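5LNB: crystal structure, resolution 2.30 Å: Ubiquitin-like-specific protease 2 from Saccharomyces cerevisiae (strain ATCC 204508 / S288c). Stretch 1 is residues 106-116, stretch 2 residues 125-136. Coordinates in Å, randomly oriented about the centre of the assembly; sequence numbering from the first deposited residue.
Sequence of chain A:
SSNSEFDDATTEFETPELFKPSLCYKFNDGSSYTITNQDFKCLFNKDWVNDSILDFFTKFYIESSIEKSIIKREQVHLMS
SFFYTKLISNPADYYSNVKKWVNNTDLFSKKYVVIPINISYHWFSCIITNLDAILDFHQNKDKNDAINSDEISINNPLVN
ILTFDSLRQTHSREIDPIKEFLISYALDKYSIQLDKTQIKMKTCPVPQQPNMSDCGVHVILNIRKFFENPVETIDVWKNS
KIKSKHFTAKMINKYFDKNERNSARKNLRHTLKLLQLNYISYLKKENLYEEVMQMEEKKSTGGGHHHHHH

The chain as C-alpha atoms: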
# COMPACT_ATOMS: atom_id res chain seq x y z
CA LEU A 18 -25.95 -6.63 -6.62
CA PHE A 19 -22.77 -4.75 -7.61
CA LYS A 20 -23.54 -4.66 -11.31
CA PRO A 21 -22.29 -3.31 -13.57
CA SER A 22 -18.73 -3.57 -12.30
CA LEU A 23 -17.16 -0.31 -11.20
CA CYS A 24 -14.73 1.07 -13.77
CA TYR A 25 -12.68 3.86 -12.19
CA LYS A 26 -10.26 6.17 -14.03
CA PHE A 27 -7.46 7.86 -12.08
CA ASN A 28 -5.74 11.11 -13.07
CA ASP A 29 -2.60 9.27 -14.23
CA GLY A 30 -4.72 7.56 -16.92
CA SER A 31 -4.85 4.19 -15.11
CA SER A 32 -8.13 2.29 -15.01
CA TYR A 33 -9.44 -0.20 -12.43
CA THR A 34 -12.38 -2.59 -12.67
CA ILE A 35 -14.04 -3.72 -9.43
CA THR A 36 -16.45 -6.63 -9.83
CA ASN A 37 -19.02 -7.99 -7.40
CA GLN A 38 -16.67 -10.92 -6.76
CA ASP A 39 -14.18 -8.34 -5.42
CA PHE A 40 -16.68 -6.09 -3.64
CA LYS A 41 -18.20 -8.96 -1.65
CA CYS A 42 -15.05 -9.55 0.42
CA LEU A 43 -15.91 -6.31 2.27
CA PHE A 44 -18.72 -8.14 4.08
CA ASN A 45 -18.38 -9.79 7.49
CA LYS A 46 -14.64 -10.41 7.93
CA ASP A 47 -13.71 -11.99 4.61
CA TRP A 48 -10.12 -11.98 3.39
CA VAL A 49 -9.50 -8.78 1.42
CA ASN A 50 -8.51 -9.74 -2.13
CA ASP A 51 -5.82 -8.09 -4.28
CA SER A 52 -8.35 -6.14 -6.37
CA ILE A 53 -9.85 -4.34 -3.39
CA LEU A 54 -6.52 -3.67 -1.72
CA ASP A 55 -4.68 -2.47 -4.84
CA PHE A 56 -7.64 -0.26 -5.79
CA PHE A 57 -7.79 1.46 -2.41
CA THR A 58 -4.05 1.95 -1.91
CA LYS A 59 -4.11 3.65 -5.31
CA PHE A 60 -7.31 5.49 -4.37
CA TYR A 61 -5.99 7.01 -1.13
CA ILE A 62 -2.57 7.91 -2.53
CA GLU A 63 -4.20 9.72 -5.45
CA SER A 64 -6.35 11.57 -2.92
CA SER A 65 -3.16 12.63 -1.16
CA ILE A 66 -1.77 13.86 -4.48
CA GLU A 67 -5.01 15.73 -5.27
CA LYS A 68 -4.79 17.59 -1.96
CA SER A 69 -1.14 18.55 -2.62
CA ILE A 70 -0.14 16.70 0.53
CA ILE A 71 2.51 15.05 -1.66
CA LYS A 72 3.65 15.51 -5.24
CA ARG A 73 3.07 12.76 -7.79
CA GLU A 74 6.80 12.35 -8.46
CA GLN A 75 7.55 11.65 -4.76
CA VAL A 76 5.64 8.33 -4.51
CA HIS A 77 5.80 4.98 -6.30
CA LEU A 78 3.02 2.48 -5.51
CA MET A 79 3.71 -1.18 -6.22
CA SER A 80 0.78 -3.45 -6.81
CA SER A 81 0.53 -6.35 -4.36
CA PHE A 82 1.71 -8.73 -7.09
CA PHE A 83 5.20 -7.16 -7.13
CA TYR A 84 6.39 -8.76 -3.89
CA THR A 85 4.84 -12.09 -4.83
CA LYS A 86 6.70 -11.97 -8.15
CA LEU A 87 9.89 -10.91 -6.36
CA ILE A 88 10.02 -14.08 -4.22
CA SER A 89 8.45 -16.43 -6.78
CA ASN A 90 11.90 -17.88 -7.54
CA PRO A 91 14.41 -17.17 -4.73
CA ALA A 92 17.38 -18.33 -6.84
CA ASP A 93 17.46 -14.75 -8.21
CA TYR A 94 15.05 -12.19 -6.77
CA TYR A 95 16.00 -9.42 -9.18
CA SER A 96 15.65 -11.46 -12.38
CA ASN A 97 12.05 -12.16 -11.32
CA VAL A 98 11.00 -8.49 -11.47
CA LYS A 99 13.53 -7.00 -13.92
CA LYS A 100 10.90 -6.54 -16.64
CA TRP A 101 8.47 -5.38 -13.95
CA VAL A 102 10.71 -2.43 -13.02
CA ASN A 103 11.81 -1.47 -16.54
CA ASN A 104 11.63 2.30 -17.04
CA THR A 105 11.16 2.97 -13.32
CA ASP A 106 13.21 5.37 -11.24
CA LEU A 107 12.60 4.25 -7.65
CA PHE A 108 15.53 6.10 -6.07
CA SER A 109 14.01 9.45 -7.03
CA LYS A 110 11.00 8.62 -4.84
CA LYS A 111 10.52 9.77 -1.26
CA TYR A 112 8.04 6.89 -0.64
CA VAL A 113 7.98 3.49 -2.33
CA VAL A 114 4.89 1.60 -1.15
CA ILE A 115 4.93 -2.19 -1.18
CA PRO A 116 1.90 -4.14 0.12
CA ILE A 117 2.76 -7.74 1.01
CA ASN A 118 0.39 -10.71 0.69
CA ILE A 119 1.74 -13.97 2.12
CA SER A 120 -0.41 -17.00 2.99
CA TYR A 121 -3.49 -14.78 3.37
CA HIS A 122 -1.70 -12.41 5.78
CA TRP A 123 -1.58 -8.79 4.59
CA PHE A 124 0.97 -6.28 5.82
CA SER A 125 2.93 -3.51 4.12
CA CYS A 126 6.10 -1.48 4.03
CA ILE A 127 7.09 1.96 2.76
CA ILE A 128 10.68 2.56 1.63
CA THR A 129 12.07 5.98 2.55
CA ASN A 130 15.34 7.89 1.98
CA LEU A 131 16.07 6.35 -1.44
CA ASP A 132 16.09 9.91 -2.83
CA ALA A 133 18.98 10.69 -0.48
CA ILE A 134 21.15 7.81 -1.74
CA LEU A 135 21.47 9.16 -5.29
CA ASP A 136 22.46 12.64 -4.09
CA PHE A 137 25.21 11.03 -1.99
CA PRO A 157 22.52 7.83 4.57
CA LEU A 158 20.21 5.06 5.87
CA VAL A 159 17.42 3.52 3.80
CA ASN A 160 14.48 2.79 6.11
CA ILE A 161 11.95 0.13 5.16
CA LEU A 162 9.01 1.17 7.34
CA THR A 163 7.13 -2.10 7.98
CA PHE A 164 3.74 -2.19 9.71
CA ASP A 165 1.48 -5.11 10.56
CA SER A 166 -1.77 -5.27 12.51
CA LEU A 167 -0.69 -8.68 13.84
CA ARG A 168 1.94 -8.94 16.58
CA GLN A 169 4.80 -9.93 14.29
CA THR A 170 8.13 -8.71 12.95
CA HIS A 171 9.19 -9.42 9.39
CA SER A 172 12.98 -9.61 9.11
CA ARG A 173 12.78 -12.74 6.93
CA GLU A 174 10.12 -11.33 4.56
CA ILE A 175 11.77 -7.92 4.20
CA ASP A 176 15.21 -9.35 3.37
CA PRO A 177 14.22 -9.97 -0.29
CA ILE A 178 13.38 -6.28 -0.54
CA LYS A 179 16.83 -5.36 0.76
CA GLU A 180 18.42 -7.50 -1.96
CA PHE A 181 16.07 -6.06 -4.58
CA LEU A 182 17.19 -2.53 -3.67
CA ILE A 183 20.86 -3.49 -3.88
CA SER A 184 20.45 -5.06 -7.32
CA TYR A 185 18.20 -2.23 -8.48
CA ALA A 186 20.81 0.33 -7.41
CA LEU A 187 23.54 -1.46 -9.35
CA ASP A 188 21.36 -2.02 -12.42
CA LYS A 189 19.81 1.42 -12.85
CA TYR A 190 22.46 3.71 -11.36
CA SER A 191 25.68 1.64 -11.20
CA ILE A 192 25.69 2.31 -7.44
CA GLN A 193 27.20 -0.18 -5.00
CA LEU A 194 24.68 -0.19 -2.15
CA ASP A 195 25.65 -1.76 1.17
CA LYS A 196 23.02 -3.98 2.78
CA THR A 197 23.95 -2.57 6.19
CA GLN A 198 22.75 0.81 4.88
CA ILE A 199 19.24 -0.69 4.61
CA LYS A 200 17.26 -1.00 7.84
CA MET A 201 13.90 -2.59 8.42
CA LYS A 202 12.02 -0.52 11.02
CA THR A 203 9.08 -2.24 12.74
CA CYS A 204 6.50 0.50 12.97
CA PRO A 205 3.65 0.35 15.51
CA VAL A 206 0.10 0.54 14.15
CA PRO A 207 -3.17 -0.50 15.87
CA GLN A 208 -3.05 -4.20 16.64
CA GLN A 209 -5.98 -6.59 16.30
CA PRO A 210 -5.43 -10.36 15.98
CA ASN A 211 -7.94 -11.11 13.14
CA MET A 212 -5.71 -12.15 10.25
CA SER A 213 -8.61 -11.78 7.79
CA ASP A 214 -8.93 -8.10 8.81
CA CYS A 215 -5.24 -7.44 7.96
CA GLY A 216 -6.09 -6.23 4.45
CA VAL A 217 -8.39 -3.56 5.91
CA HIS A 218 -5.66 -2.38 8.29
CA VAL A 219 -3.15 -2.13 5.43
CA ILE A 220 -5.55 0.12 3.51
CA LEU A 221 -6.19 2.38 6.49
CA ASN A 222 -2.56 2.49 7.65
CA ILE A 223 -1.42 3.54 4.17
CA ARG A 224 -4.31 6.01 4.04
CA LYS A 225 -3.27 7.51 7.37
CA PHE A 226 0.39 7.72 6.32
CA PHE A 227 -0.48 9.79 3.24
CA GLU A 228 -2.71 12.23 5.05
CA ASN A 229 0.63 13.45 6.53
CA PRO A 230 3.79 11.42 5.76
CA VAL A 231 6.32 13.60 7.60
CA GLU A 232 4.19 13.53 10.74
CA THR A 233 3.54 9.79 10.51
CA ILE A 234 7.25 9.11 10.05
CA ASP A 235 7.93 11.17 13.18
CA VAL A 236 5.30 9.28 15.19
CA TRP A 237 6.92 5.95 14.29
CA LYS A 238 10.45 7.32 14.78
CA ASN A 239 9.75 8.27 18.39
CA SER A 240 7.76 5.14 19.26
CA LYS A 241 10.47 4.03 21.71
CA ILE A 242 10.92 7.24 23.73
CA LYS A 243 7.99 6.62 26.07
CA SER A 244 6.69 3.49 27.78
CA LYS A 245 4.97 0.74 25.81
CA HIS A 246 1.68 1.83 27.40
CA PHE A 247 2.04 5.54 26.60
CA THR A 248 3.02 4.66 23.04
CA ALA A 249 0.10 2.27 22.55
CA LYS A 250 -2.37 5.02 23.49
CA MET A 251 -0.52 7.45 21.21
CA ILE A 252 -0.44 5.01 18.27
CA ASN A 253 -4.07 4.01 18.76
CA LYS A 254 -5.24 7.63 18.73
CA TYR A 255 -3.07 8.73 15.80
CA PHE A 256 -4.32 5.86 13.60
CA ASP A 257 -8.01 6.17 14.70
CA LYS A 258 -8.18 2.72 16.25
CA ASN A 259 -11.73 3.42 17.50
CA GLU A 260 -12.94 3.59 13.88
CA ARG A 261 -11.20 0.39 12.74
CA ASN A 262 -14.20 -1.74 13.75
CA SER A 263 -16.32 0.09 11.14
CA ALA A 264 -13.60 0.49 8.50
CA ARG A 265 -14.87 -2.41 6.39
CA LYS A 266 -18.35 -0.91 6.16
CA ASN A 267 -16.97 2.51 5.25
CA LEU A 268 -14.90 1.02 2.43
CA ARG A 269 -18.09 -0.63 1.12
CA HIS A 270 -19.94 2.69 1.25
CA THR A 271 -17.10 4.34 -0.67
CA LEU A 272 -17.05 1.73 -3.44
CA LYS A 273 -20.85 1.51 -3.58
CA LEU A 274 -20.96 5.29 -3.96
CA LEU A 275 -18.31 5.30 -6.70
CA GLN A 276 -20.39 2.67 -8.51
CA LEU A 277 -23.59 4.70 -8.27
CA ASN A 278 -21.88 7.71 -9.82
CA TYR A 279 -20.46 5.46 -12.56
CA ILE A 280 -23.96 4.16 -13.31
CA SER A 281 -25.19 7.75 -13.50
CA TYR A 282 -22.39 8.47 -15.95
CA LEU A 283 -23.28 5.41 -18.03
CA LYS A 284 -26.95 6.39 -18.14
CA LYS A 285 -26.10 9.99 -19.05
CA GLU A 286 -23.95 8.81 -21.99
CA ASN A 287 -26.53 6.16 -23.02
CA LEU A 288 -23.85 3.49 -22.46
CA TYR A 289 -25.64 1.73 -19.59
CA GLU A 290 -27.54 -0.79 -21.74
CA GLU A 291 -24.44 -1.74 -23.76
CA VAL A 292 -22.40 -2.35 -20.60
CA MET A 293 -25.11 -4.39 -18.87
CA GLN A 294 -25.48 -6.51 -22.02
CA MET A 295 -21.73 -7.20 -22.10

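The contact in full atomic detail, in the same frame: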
# COMPACT_ATOMS: atom_id res chain seq x y z
N ASP A 106 12.16 4.55 -11.80
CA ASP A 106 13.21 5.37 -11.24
C ASP A 106 12.96 5.47 -9.73
O ASP A 106 12.71 6.54 -9.19
CB ASP A 106 13.23 6.74 -11.92
CG ASP A 106 14.37 7.62 -11.45
OD1 ASP A 106 15.31 7.10 -10.81
OD2 ASP A 106 14.32 8.84 -11.72
N LEU A 107 13.06 4.33 -9.05
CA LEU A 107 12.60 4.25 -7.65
C LEU A 107 13.41 5.14 -6.72
O LEU A 107 12.86 5.66 -5.73
CB LEU A 107 12.63 2.81 -7.15
CG LEU A 107 11.70 1.85 -7.90
CD1 LEU A 107 11.77 0.43 -7.33
CD2 LEU A 107 10.26 2.39 -7.86
N PHE A 108 14.70 5.33 -6.98
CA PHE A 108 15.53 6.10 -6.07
C PHE A 108 15.30 7.60 -6.18
O PHE A 108 15.92 8.36 -5.43
CB PHE A 108 17.01 5.75 -6.27
CG PHE A 108 17.41 4.41 -5.69
CD1 PHE A 108 16.59 3.30 -5.81
CD2 PHE A 108 18.62 4.26 -5.02
CE1 PHE A 108 16.96 2.08 -5.29
CE2 PHE A 108 18.99 3.04 -4.49
CZ PHE A 108 18.17 1.95 -4.63
N SER A 109 14.44 8.06 -7.09
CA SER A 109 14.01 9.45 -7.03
C SER A 109 12.74 9.63 -6.19
O SER A 109 12.26 10.75 -6.03
CB SER A 109 13.78 10.01 -8.44
OG SER A 109 12.65 9.40 -9.05
N LYS A 110 12.21 8.55 -5.63
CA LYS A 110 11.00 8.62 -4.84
C LYS A 110 11.31 8.84 -3.36
O LYS A 110 12.24 8.24 -2.81
CB LYS A 110 10.18 7.34 -5.02
CG LYS A 110 9.97 6.95 -6.48
CD LYS A 110 9.12 8.00 -7.19
CE LYS A 110 9.29 7.93 -8.70
NZ LYS A 110 8.45 8.98 -9.31
N LYS A 111 10.51 9.69 -2.72
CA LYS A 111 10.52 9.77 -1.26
C LYS A 111 9.84 8.57 -0.60
O LYS A 111 10.22 8.18 0.50
CB LYS A 111 9.83 11.05 -0.80
CG LYS A 111 10.63 12.31 -1.00
CD LYS A 111 9.92 13.50 -0.34
CE LYS A 111 10.88 14.66 -0.18
NZ LYS A 111 12.10 14.24 0.58
N TYR A 112 8.81 7.99 -1.23
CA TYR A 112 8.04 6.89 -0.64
C TYR A 112 7.80 5.84 -1.70
O TYR A 112 7.18 6.12 -2.73
CB TYR A 112 6.69 7.38 -0.07
CG TYR A 112 6.79 8.73 0.63
CD1 TYR A 112 7.39 8.85 1.88
CD2 TYR A 112 6.31 9.88 0.01
CE1 TYR A 112 7.51 10.10 2.49
CE2 TYR A 112 6.41 11.12 0.62
CZ TYR A 112 7.02 11.23 1.85
OH TYR A 112 7.11 12.47 2.42
N VAL A 113 8.29 4.62 -1.47
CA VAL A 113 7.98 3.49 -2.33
C VAL A 113 7.13 2.52 -1.50
O VAL A 113 7.59 2.01 -0.47
CB VAL A 113 9.24 2.81 -2.88
CG1 VAL A 113 8.87 1.66 -3.81
CG2 VAL A 113 10.12 3.84 -3.62
N VAL A 114 5.90 2.29 -1.95
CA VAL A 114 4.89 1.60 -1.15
C VAL A 114 4.77 0.17 -1.65
O VAL A 114 4.47 -0.06 -2.83
CB VAL A 114 3.53 2.31 -1.23
CG1 VAL A 114 2.49 1.57 -0.36
CG2 VAL A 114 3.67 3.78 -0.78
N ILE A 115 4.98 -0.79 -0.76
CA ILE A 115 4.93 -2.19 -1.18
C ILE A 115 4.00 -2.99 -0.26
O ILE A 115 4.42 -3.39 0.84
CB ILE A 115 6.33 -2.82 -1.21
CG1 ILE A 115 7.24 -2.01 -2.12
CG2 ILE A 115 6.23 -4.28 -1.66
CD1 ILE A 115 8.67 -2.51 -2.13
N PRO A 116 2.75 -3.23 -0.66
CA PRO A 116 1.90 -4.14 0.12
C PRO A 116 2.32 -5.59 -0.09
O PRO A 116 2.76 -5.98 -1.18
CB PRO A 116 0.49 -3.87 -0.41
CG PRO A 116 0.66 -3.17 -1.69
CD PRO A 116 2.00 -2.47 -1.67
N SER A 125 2.40 -4.43 5.13
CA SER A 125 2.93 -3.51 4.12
C SER A 125 4.21 -2.84 4.61
O SER A 125 4.48 -2.77 5.81
CB SER A 125 1.88 -2.45 3.76
OG SER A 125 2.35 -1.56 2.76
N CYS A 126 4.99 -2.34 3.67
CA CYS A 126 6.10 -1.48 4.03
C CYS A 126 6.14 -0.28 3.09
O CYS A 126 5.51 -0.26 2.04
CB CYS A 126 7.44 -2.23 4.01
SG CYS A 126 7.96 -2.73 2.40
N ILE A 127 6.87 0.74 3.52
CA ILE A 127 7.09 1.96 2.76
C ILE A 127 8.58 2.26 2.84
O ILE A 127 9.14 2.38 3.95
CB ILE A 127 6.26 3.14 3.29
CG1 ILE A 127 4.78 2.84 3.18
CG2 ILE A 127 6.61 4.43 2.53
CD1 ILE A 127 3.86 3.98 3.64
N ILE A 128 9.24 2.34 1.69
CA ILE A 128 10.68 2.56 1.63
C ILE A 128 10.94 4.05 1.56
O ILE A 128 10.44 4.73 0.66
CB ILE A 128 11.31 1.84 0.42
CG1 ILE A 128 10.81 0.40 0.34
CG2 ILE A 128 12.83 1.89 0.52
CD1 ILE A 128 11.44 -0.38 -0.81
N THR A 129 11.73 4.57 2.51
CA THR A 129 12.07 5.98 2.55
C THR A 129 13.58 6.18 2.42
O THR A 129 14.38 5.25 2.63
CB THR A 129 11.58 6.63 3.86
OG1 THR A 129 12.28 6.04 4.97
CG2 THR A 129 10.08 6.43 4.04
N ASN A 130 13.96 7.41 2.08
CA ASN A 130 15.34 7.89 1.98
C ASN A 130 16.07 7.40 0.74
O ASN A 130 17.29 7.65 0.62
CB ASN A 130 16.17 7.52 3.22
CG ASN A 130 15.84 8.40 4.40
OD1 ASN A 130 15.37 9.52 4.22
ND2 ASN A 130 16.06 7.89 5.62
N LEU A 131 15.40 6.72 -0.19
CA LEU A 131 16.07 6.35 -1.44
C LEU A 131 16.53 7.59 -2.19
O LEU A 131 17.59 7.59 -2.82
CB LEU A 131 15.15 5.51 -2.31
CG LEU A 131 14.74 4.14 -1.75
CD1 LEU A 131 13.69 3.52 -2.66
CD2 LEU A 131 15.97 3.25 -1.63
N ASP A 132 15.74 8.67 -2.14
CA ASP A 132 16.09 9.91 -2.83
C ASP A 132 17.28 10.61 -2.20
O ASP A 132 17.77 11.59 -2.77
CB ASP A 132 14.89 10.86 -2.89
CG ASP A 132 14.45 11.35 -1.51
OD1 ASP A 132 14.37 10.53 -0.57
OD2 ASP A 132 14.18 12.56 -1.38
N ALA A 133 17.75 10.16 -1.04
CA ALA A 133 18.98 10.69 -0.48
C ALA A 133 20.20 9.89 -0.92
O ALA A 133 21.32 10.43 -0.92
CB ALA A 133 18.91 10.72 1.04
N ILE A 134 20.02 8.63 -1.32
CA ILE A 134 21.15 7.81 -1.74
C ILE A 134 21.77 8.37 -3.01
O ILE A 134 22.99 8.56 -3.09
CB ILE A 134 20.71 6.35 -1.93
CG1 ILE A 134 20.32 5.73 -0.59
CG2 ILE A 134 21.83 5.57 -2.60
CD1 ILE A 134 21.44 5.76 0.45
N LEU A 135 20.95 8.63 -4.03
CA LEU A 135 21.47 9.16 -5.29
C LEU A 135 22.29 10.43 -5.08
O LEU A 135 23.40 10.56 -5.60
CB LEU A 135 20.31 9.43 -6.26
CG LEU A 135 19.79 8.25 -7.08
CD1 LEU A 135 18.64 8.71 -7.98
CD2 LEU A 135 20.91 7.63 -7.89
N ASP A 136 21.74 11.38 -4.32
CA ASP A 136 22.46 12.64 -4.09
C ASP A 136 23.82 12.41 -3.46
O ASP A 136 24.75 13.20 -3.68
CB ASP A 136 21.62 13.57 -3.20
CG ASP A 136 20.17 13.67 -3.67
OD1 ASP A 136 19.81 12.99 -4.65
OD2 ASP A 136 19.40 14.43 -3.04
O HOH W 1 12.52 6.17 -0.72
O HOH W 2 12.24 9.49 1.77

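Contact between residues 106-116 and 125-136 of the yeast Ubiquitin-like-specific protease 2, burying 872 Å² summed over both sides. Strands 112-116 and 125-129 run antiparallel, with 161° between their directions, and beyond them the chain segments around F108 and L131 continue the contact through side chains, a salt bridge and water.

Backbone hydrogen bonds pair the strands at two hydrogen-bonded positions. V113 and I128 bond reciprocally, V113 N to I128 O at 3.0 Å and I128 N to V113 O at 2.7 Å; I115 and C126 do the same, I115 N to C126 O at 2.9 Å and C126 N to I115 O at 3.1 Å. All four are close to linear, with angles at hydrogen of 161° to 175°. Between and beyond them lie the non-hydrogen-bonded pairs V114-I127 and P116-S125, where the CA atoms approach to 4.5 Å and 4.2 Å. Carbonyls also receive CA-H...O contacts, as from I127 CA to V113 O (3.3 Å) and, past the strands, from D132 CA to F108 O (3.0 Å).

Apolar packing follows the alternation of the strands. On one face V113 CB meets I128 CB at 4.0 Å, I115 CD1 meets I128 CD1 at 3.7 Å, and I115 CB lies 4.0 Å from C126 SG. On the other, V114 CG2 is 4.2 Å from I127 CG1. L131 links the sheet to the 3-10 segment 107-109: its CD1 touches V113 CG2 at 3.7 Å, while its CD2 sits over the F108 ring, 4.0 Å from the centroid and 12° off the normal, a CH-pi contact. At the edge of that ring I134 CG2 approaches F108 CD2 at 4.2 Å, and L135 CD1 packs against F108 CB at 3.8 Å.

The charged pair is K111 and D132. Their salt bridge, K111 NZ to D132 OD2, is long at 3.3 Å and its hydrogen bond weak; the CA-to-CB bond of K111 points away from the other stretch, yet the side chain, t at chi2 and chi3 and turned to m at chi4, brings its ammonium group to the carboxylate.

Two waters fill the place where direct backbone pairing gives out. Water 1 lies 3.0 Å from K110 O and 2.9 Å from I128 O, within hydrogen-bonding reach of each carbonyl, and accepts from L131 N at 3.0 Å. Water 2 donates to K111 O at 2.7 Å, accepts from N130 N at 2.7 Å, and reaches D132 OD1 weakly at 3.3 Å. Both therefore bridge the two stretches through their main chains.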